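PDB 5M1P: terminase large subunit from Thermus phage G20c, which cuts viral DNA through its nuclease domain and, as an ATP-driven motor, translocates the genome into empty capsids during packaging. Local coordinates for residues A[50-55]-A[66-71]. Residues are numbered along the deposited sequence; the frame is centred on the assembly and turned at random.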
loop_
_atom_site.group_PDB
_atom_site.type_symbol
_atom_site.label_atom_id
_atom_site.label_comp_id
_atom_site.label_asym_id
_atom_site.label_seq_id
_atom_site.Cartn_x
_atom_site.Cartn_y
_atom_site.Cartn_z
ATOM N N SER A 50 -1.384 -6.720 -7.150
ATOM C CA SER A 50 -2.289 -6.111 -6.195
ATOM C C SER A 50 -1.637 -6.221 -4.838
ATOM O O SER A 50 -1.091 -7.264 -4.522
ATOM C CB SER A 50 -3.626 -6.854 -6.171
ATOM O OG SER A 50 -3.464 -8.250 -5.959
ATOM N N VAL A 51 -1.691 -5.138 -4.064
ATOM C CA VAL A 51 -1.138 -5.125 -2.717
ATOM C C VAL A 51 -2.110 -4.446 -1.769
ATOM O O VAL A 51 -2.512 -3.294 -1.971
ATOM C CB VAL A 51 0.206 -4.398 -2.659
ATOM C CG1 VAL A 51 0.809 -4.506 -1.263
ATOM C CG2 VAL A 51 1.153 -4.972 -3.690
ATOM N N PHE A 52 -2.438 -5.165 -0.699
ATOM C CA PHE A 52 -3.352 -4.686 0.328
ATOM C C PHE A 52 -2.582 -4.647 1.638
ATOM O O PHE A 52 -2.110 -5.681 2.094
ATOM C CB PHE A 52 -4.576 -5.610 0.466
ATOM C CG PHE A 52 -5.284 -5.920 -0.832
ATOM C CD1 PHE A 52 -5.392 -4.973 -1.841
ATOM C CD2 PHE A 52 -5.865 -7.167 -1.030
ATOM C CE1 PHE A 52 -6.042 -5.257 -3.028
ATOM C CE2 PHE A 52 -6.528 -7.450 -2.215
ATOM C CZ PHE A 52 -6.609 -6.503 -3.214
ATOM N N SER A 53 -2.453 -3.456 2.221
ATOM C CA SER A 53 -1.646 -3.246 3.419
ATOM C C SER A 53 -2.550 -2.861 4.581
ATOM O O SER A 53 -3.104 -1.768 4.592
ATOM C CB SER A 53 -0.613 -2.156 3.174
ATOM O OG SER A 53 0.299 -2.545 2.163
ATOM N N VAL A 54 -2.658 -3.742 5.566
ATOM C CA VAL A 54 -3.479 -3.516 6.744
ATOM C C VAL A 54 -2.651 -2.778 7.792
ATOM O O VAL A 54 -1.666 -3.325 8.302
ATOM C CB VAL A 54 -3.995 -4.844 7.331
ATOM C CG1 VAL A 54 -4.944 -4.565 8.482
ATOM C CG2 VAL A 54 -4.702 -5.693 6.280
ATOM N N LEU A 55 -3.065 -1.549 8.108
ATOM C CA LEU A 55 -2.395 -0.667 9.059
ATOM C C LEU A 55 -3.205 -0.516 10.329
ATOM O O LEU A 55 -4.371 -0.165 10.292
ATOM C CB LEU A 55 -2.190 0.702 8.425
ATOM C CG LEU A 55 -1.559 1.789 9.290
ATOM C CD1 LEU A 55 -0.199 1.358 9.816
ATOM C CD2 LEU A 55 -1.433 3.060 8.481
ATOM N N GLU A 66 -1.024 -8.312 1.991
ATOM C CA GLU A 66 -1.371 -9.342 1.021
ATOM C C GLU A 66 -0.967 -8.849 -0.347
ATOM O O GLU A 66 -1.244 -7.699 -0.695
ATOM C CB GLU A 66 -2.868 -9.661 1.064
ATOM C CG GLU A 66 -3.251 -10.826 0.162
ATOM C CD GLU A 66 -4.589 -11.450 0.498
ATOM O OE1 GLU A 66 -5.365 -10.860 1.269
ATOM O OE2 GLU A 66 -4.852 -12.565 -0.004
ATOM N N ARG A 67 -0.292 -9.714 -1.094
ATOM C CA ARG A 67 0.231 -9.352 -2.401
ATOM C C ARG A 67 0.098 -10.522 -3.357
ATOM O O ARG A 67 0.433 -11.651 -3.021
ATOM C CB ARG A 67 1.698 -8.954 -2.270
ATOM C CG ARG A 67 2.389 -8.638 -3.592
ATOM C CD ARG A 67 3.649 -7.840 -3.334
ATOM N NE ARG A 67 4.406 -7.434 -4.522
ATOM C CZ ARG A 67 5.368 -8.145 -5.118
ATOM N NH1 ARG A 67 5.689 -9.376 -4.712
ATOM N NH2 ARG A 67 6.017 -7.610 -6.148
ATOM N N MET A 68 -0.400 -10.261 -4.553
ATOM C CA MET A 68 -0.350 -11.284 -5.595
ATOM C C MET A 68 -0.449 -10.612 -6.942
ATOM O O MET A 68 -0.655 -9.416 -7.026
ATOM C CB MET A 68 -1.448 -12.339 -5.413
ATOM C CG MET A 68 -2.869 -11.816 -5.504
ATOM S SD MET A 68 -3.359 -10.688 -4.190
ATOM C CE MET A 68 -5.087 -10.489 -4.638
ATOM N N ASN A 69 -0.244 -11.376 -7.996
ATOM C CA ASN A 69 -0.571 -10.909 -9.329
ATOM C C ASN A 69 -1.337 -11.990 -10.050
ATOM O O ASN A 69 -1.309 -13.161 -9.683
ATOM C CB ASN A 69 0.660 -10.421 -10.114
ATOM C CG ASN A 69 1.468 -11.545 -10.737
ATOM O OD1 ASN A 69 1.592 -12.628 -10.163
ATOM N ND2 ASN A 69 2.032 -11.289 -11.922
ATOM N N GLY A 70 -2.051 -11.556 -11.074
ATOM C CA GLY A 70 -2.900 -12.441 -11.832
ATOM C C GLY A 70 -4.189 -12.876 -11.161
ATOM O O GLY A 70 -4.884 -13.719 -11.712
ATOM N N ALA A 71 -4.514 -12.325 -9.990
ATOM C CA ALA A 71 -5.800 -12.600 -9.340
ATOM C C ALA A 71 -6.887 -11.910 -10.154
ATOM O O ALA A 71 -6.690 -10.791 -10.620
ATOM C CB ALA A 71 -5.798 -12.083 -7.911
HETATM O O HOH W 1 -3.582 -9.645 -8.632
HETATM O O HOH W 2 -3.511 -8.064 -2.922
#
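Glu66 O takes three partners: Phe52 N, donating almost straight at 2.8 Å, the CA-H of Val51 in a longer CA-H...O contact, and a water that donates a weak bond. Glu66 N returns a bond to Phe52 O, and one hydrogen-bonded pair further along, Ser50 and Met68 repeat the exchange, Ser50 N reaching Met68 O at 2.8 Å and Met68 N reaching Ser50 O at 3.1 Å. Between these two pairs lies the non-hydrogen-bonded pair Val51–Arg67, where the strands draw in to 4.5 Å between CA atoms.

On the face carrying Ser50, Phe52, Glu66 and Met68, the serine hydroxyl stands between its own backbone N and carbonyl carbon (chi1 53°). Its OG is modelled 3.0 Å from Met68 SD, unusually short, so the placement of the methionine end is doubtful. Two waters hydrogen-bond to this OG; one also accepts from Ala71 N, linking strand 49-56 to the loop that follows strand 61-69, and the other, tied weakly to Glu66 O, sits over the rim of one face of the Phe52 ring. The Met68 chain bends at chi2 (-66°), and its CE, under the same reservation, approaches Phe52 CE2 obliquely at 4.1 Å. Glu66 reaches the edge of that ring with OE1, while its OE2 is hydrogen-bonded to Thr24. Helix 73-86 packs against this face, through Gln76 and Leu83 among others.

On the other face the extended Arg67 chain runs past Val51, CD lying 3.8 Å from CG2, and its guanidinium makes a cation-pi contact with Tyr49. Val51 also touches Asp177, a ligand of the bound calcium, and lies near Asp42, another. The two strands form an antiparallel beta hairpin within the central sheet of an RNase H-like nuclease fold, beside its metal site.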